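Local coordinates for kinesin-like protein (Caenorhabditis elegans, PDB 5X3E) that probably hydrolyses ATP to drive movement along microtubules, as a kinesin-6 family motor captured here in its nucleotide-free state, at residues H296-I301 and C330-A335. Residues are numbered along the deposited sequence; the frame is centred on the assembly and turned at random.
Sequences HSVFTI and CLVDLA
The His296 ring meets Leu334 and Ala335 with its ND1 side. Leu334 CA sits at the ring edge, in its plane, 3.5 Å from ND1. Leu334 CD2 also touches ND1, and Ala335 CB packs on CE1 at 3.6 Å. CG of His296 is anti to its own carbonyl carbon (chi1 -48°), and this brings the imidazole over to Leu334 and Ala335. The other ring nitrogen, NE2, hydrogen-bonds Ser359 OG, which would help hold the ring in this rotation. An alanine here would probably leave Ser359 without this mate and open a gap beside Leu334 and Ala335. The other flat ring, Phe299, points clear of 330-335; its CB approaches Leu331 O, while Tyr221 and Phe274 meet the ring edge-to-face.

The axes of 296-301 and 330-333 run antiparallel and come within 4.7 Å. Ser297 and Asp333 form one hydrogen-bonded pair, Phe299 and Leu331 the next. Both bonds of the second pair are nearly straight; Leu331 N donates to Phe299 O at 2.9 Å, with 176° at the hydrogen. Ser297 OG packs against Asp333 CB on the same sheet face. On the opposite face Val298 CG1 and Val332 CG2 pack next to each other, and Cys330 SG touches Val298 CG1 and Thr300 OG1, each at 3.6 Å.

Both strands belong to the central mixed sheet of the kinesin motor domain, a P-loop NTPase fold. Asp333, Leu334 and Ala335 open the DLAGSE motif of kinesin switch II, and His296 and Ser297 close the switch I SSRSHS sequence, so the contact joins the two switches. Asp333 also touches Lys126 and Thr127 of the probable P-loop. Strand 213-225 flanks 296-301, and strand 114-119 flanks 330-335. Helix 141-152 packs on Phe299 and Ile301, and helix 126-130 on Leu331 and Asp333.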
# COMPACT_ATOMS: atom_id res chain seq x y z
N HIS A 296 7.12 6.54 -6.67
CA HIS A 296 6.04 5.90 -5.93
C HIS A 296 6.42 4.45 -5.67
O HIS A 296 6.83 3.74 -6.59
CB HIS A 296 4.71 5.95 -6.71
CG HIS A 296 4.37 7.30 -7.27
ND1 HIS A 296 3.99 8.36 -6.48
CD2 HIS A 296 4.33 7.75 -8.55
CE1 HIS A 296 3.73 9.41 -7.24
NE2 HIS A 296 3.93 9.06 -8.50
N SER A 297 6.27 4.02 -4.42
CA SER A 297 6.58 2.64 -4.06
C SER A 297 5.29 1.92 -3.69
O SER A 297 4.51 2.41 -2.87
CB SER A 297 7.58 2.59 -2.90
OG SER A 297 7.11 3.33 -1.80
N VAL A 298 5.09 0.75 -4.29
CA VAL A 298 3.84 0.00 -4.17
C VAL A 298 4.17 -1.36 -3.59
O VAL A 298 4.78 -2.21 -4.25
CB VAL A 298 3.13 -0.13 -5.53
CG1 VAL A 298 1.81 -0.87 -5.37
CG2 VAL A 298 2.92 1.25 -6.15
N PHE A 299 3.77 -1.57 -2.34
CA PHE A 299 3.97 -2.85 -1.66
C PHE A 299 2.60 -3.50 -1.49
O PHE A 299 1.73 -2.96 -0.79
CB PHE A 299 4.68 -2.64 -0.33
CG PHE A 299 5.10 -3.92 0.33
CD1 PHE A 299 6.30 -4.52 -0.00
CD2 PHE A 299 4.30 -4.52 1.29
CE1 PHE A 299 6.69 -5.70 0.61
CE2 PHE A 299 4.69 -5.70 1.90
CZ PHE A 299 5.88 -6.29 1.56
N THR A 300 2.39 -4.63 -2.16
CA THR A 300 1.09 -5.29 -2.17
C THR A 300 1.19 -6.61 -1.40
O THR A 300 1.98 -7.48 -1.76
CB THR A 300 0.62 -5.55 -3.60
OG1 THR A 300 0.53 -4.30 -4.29
CG2 THR A 300 -0.74 -6.22 -3.59
N ILE A 301 0.36 -6.74 -0.37
CA ILE A 301 0.24 -7.97 0.41
C ILE A 301 -0.95 -8.75 -0.13
O ILE A 301 -2.08 -8.25 -0.10
CB ILE A 301 0.08 -7.67 1.90
CG1 ILE A 301 1.19 -6.73 2.38
CG2 ILE A 301 0.08 -8.97 2.71
CD1 ILE A 301 0.90 -6.06 3.70
N CYS A 330 -2.85 -3.11 -0.28
CA CYS A 330 -1.85 -2.42 -1.06
C CYS A 330 -1.47 -1.12 -0.36
O CYS A 330 -2.33 -0.27 -0.11
CB CYS A 330 -2.37 -2.15 -2.47
SG CYS A 330 -1.21 -1.23 -3.47
N LEU A 331 -0.18 -0.97 -0.04
CA LEU A 331 0.35 0.17 0.68
C LEU A 331 1.27 0.94 -0.26
O LEU A 331 2.26 0.39 -0.75
CB LEU A 331 1.11 -0.28 1.93
CG LEU A 331 0.29 -1.08 2.95
CD1 LEU A 331 1.22 -1.73 3.96
CD2 LEU A 331 -0.71 -0.18 3.65
N VAL A 332 0.95 2.21 -0.50
CA VAL A 332 1.63 3.02 -1.51
C VAL A 332 2.25 4.23 -0.83
O VAL A 332 1.54 5.00 -0.17
CB VAL A 332 0.66 3.46 -2.62
CG1 VAL A 332 1.40 4.29 -3.66
CG2 VAL A 332 0.00 2.25 -3.25
N ASP A 333 3.55 4.39 -1.00
CA ASP A 333 4.29 5.53 -0.46
C ASP A 333 4.57 6.46 -1.63
O ASP A 333 5.53 6.27 -2.39
CB ASP A 333 5.57 5.07 0.23
CG ASP A 333 6.26 6.19 0.98
OD1 ASP A 333 5.64 7.26 1.14
OD2 ASP A 333 7.42 6.01 1.41
N LEU A 334 3.71 7.47 -1.79
CA LEU A 334 3.74 8.34 -2.95
C LEU A 334 5.02 9.17 -2.99
O LEU A 334 5.70 9.37 -1.98
CB LEU A 334 2.53 9.27 -2.96
CG LEU A 334 1.18 8.58 -3.13
CD1 LEU A 334 0.05 9.58 -2.97
CD2 LEU A 334 1.09 7.87 -4.48
N ALA A 335 5.35 9.63 -4.19
CA ALA A 335 6.44 10.58 -4.35
C ALA A 335 6.07 11.90 -3.67
O ALA A 335 4.89 12.23 -3.50
CB ALA A 335 6.74 10.81 -5.83